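Superoxide dismutase [Mn], mitochondrial (Saccharomyces cerevisiae S288C, PDB 4F6E) catalyses the manganese-dependent dismutation of superoxide radicals to hydrogen peroxide and molecular oxygen in the mitochondrion. Local coordinates at residues S131-I136 and V149-Q154. The protein carries 2 engineered substitutions. Numbering follows the deposited sequence.
Sequences SGWAFI and VQTYNQ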
loop_
_atom_site.group_PDB
_atom_site.type_symbol
_atom_site.label_atom_id
_atom_site.label_comp_id
_atom_site.label_asym_id
_atom_site.label_seq_id
_atom_site.Cartn_x
_atom_site.Cartn_y
_atom_site.Cartn_z
ATOM N N SER A 131 -0.229 10.354 -7.821
ATOM C CA SER A 131 -1.427 11.183 -7.665
ATOM C C SER A 131 -1.792 11.221 -6.196
ATOM O O SER A 131 -1.616 10.235 -5.503
ATOM C CB SER A 131 -2.612 10.557 -8.397
ATOM O OG SER A 131 -2.375 10.405 -9.791
ATOM N N GLY A 132 -2.315 12.352 -5.722
ATOM C CA GLY A 132 -2.803 12.411 -4.356
ATOM C C GLY A 132 -3.184 13.815 -3.938
ATOM O O GLY A 132 -3.452 14.674 -4.794
ATOM N N TRP A 133 -3.186 14.037 -2.621
ATOM C CA TRP A 133 -3.721 15.240 -1.988
ATOM C C TRP A 133 -2.852 15.603 -0.811
ATOM O O TRP A 133 -2.185 14.746 -0.232
ATOM C CB TRP A 133 -5.127 14.953 -1.406
ATOM C CG TRP A 133 -6.168 14.710 -2.455
ATOM C CD1 TRP A 133 -6.366 13.554 -3.166
ATOM C CD2 TRP A 133 -7.110 15.664 -2.971
ATOM N NE1 TRP A 133 -7.382 13.731 -4.073
ATOM C CE2 TRP A 133 -7.862 15.010 -3.970
ATOM C CE3 TRP A 133 -7.420 16.992 -2.651
ATOM C CZ2 TRP A 133 -8.891 15.649 -4.676
ATOM C CZ3 TRP A 133 -8.441 17.627 -3.357
ATOM C CH2 TRP A 133 -9.165 16.953 -4.352
ATOM N N ALA A 134 -2.877 16.872 -0.430
ATOM C CA ALA A 134 -2.460 17.232 0.925
ATOM C C ALA A 134 -3.645 17.838 1.642
ATOM O O ALA A 134 -4.462 18.526 1.024
ATOM C CB ALA A 134 -1.298 18.212 0.907
ATOM N N PHE A 135 -3.735 17.585 2.945
ATOM C CA PHE A 135 -4.807 18.150 3.750
ATOM C C PHE A 135 -4.203 18.845 4.958
ATOM O O PHE A 135 -3.388 18.247 5.678
ATOM C CB PHE A 135 -5.759 17.054 4.264
ATOM C CG PHE A 135 -6.505 16.312 3.183
ATOM C CD1 PHE A 135 -7.770 16.715 2.780
ATOM C CD2 PHE A 135 -5.950 15.177 2.603
ATOM C CE1 PHE A 135 -8.462 16.009 1.788
ATOM C CE2 PHE A 135 -6.634 14.456 1.624
ATOM C CZ PHE A 135 -7.891 14.875 1.217
ATOM N N ILE A 136 -4.600 20.096 5.202
ATOM C CA ILE A 136 -4.396 20.688 6.524
ATOM C C ILE A 136 -5.571 20.162 7.360
ATOM O O ILE A 136 -6.724 20.291 6.941
ATOM C CB ILE A 136 -4.406 22.228 6.474
ATOM C CG1 ILE A 136 -3.330 22.729 5.497
ATOM C CG2 ILE A 136 -4.229 22.842 7.891
ATOM C CD1 ILE A 136 -3.331 24.244 5.305
ATOM N N VAL A 149 -1.220 16.452 6.295
ATOM C CA VAL A 149 -1.069 15.055 5.940
ATOM C C VAL A 149 -1.160 14.862 4.432
ATOM O O VAL A 149 -1.789 15.651 3.727
ATOM C CB VAL A 149 -2.115 14.186 6.627
ATOM C CG1 VAL A 149 -2.001 14.317 8.151
ATOM C CG2 VAL A 149 -3.486 14.562 6.168
ATOM N N GLN A 150 -0.506 13.816 3.943
ATOM C CA GLN A 150 -0.585 13.469 2.532
ATOM C C GLN A 150 -1.463 12.249 2.347
ATOM O O GLN A 150 -1.425 11.328 3.160
ATOM C CB GLN A 150 0.805 13.102 1.993
ATOM C CG GLN A 150 1.783 14.250 1.933
ATOM C CD GLN A 150 3.218 13.777 1.993
ATOM O OE1 GLN A 150 3.569 12.939 2.820
ATOM N NE2 GLN A 150 4.059 14.316 1.120
ATOM N N THR A 151 -2.243 12.230 1.275
ATOM C CA THR A 151 -2.885 10.977 0.860
ATOM C C THR A 151 -2.570 10.679 -0.596
ATOM O O THR A 151 -2.213 11.575 -1.370
ATOM C CB THR A 151 -4.417 10.958 1.067
ATOM O OG1 THR A 151 -5.060 11.834 0.133
ATOM C CG2 THR A 151 -4.801 11.344 2.489
ATOM N N TYR A 152 -2.685 9.405 -0.957
ATOM C CA TYR A 152 -2.499 8.994 -2.343
ATOM C C TYR A 152 -3.809 8.687 -3.044
ATOM O O TYR A 152 -4.793 8.280 -2.416
ATOM C CB TYR A 152 -1.528 7.813 -2.436
ATOM C CG TYR A 152 -0.104 8.283 -2.370
ATOM C CD1 TYR A 152 0.683 8.355 -3.514
ATOM C CD2 TYR A 152 0.449 8.700 -1.169
ATOM C CE1 TYR A 152 1.994 8.807 -3.451
ATOM C CE2 TYR A 152 1.758 9.165 -1.100
ATOM C CZ TYR A 152 2.520 9.216 -2.246
ATOM O OH TYR A 152 3.817 9.673 -2.169
ATOM N N ASN A 153 -3.825 8.918 -4.354
ATOM C CA ASN A 153 -4.978 8.606 -5.195
ATOM C C ASN A 153 -6.219 9.328 -4.712
ATOM O O ASN A 153 -6.182 10.546 -4.611
ATOM C CB ASN A 153 -5.132 7.093 -5.299
ATOM C CG ASN A 153 -3.856 6.461 -5.805
ATOM O OD1 ASN A 153 -3.260 6.974 -6.747
ATOM N ND2 ASN A 153 -3.383 5.421 -5.133
ATOM N N GLN A 154 -7.293 8.612 -4.398
ATOM C CA GLN A 154 -8.442 9.273 -3.788
ATOM C C GLN A 154 -8.656 8.849 -2.339
ATOM O O GLN A 154 -9.766 8.951 -1.806
ATOM C CB GLN A 154 -9.723 9.110 -4.627
ATOM C CG GLN A 154 -9.657 9.760 -6.010
ATOM C CD GLN A 154 -9.419 11.268 -5.968
ATOM O OE1 GLN A 154 -9.543 11.913 -4.920
ATOM N NE2 GLN A 154 -9.082 11.836 -7.123
HETATM O O HOH W 1 -0.972 7.572 -7.952
#
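The antiparallel beta hairpin of the C-terminal domain of the Fe/Mn superoxide dismutase fold pairs G132-F135 with V149-Y152, and its open end reaches the manganese site through W133 and Q154. W133 with T151 and F135 with V149 are the hydrogen-bonded pairs, each joined by two backbone bonds; in the first, W133 N lies 2.9 Å from T151 O. Between them sits the non-hydrogen-bonded pair A134 and Q150; toward the open end the next such pair, G132 and Y152, brings its CA atoms to 4.0 Å, and a side chain on G132 would run into T151 O. Beyond the strands N153 N gives S131 O a nearly straight bond, and a water links S131 N to N153 OD1.

W133, T151, F135 and V149 turn their side chains to the same face of the sheet. T151 OG1 sits between the backbone N and the carbonyl carbon (chi1 71°), which brings it in at the edge of the F135 ring, 3.4 Å from CE2, while its hydrogen bond goes to D155 O. The same oxygen lies 3.5 Å from W133 CB.

The indole continues past T151 to the loop after the strand, beside metal ligands H81, which it meets edge-to-face, and D168. Q154 is bent at chi2 and offers OE1, also bonded by N80, to the indole. W133 NE1 meets Q154 OE1 at 2.9 Å in a bent bond (135° at the hydrogen), with the indole and amide planes 63° apart. A phenylalanine here has no N-H for Q154 OE1, which would probably leave that oxygen to N80 and the amide freer to turn. N153 O, which accepts a bond from W170 NE1, lies in the plane of the indole at its edge, 3.3 Å from W133 CD1.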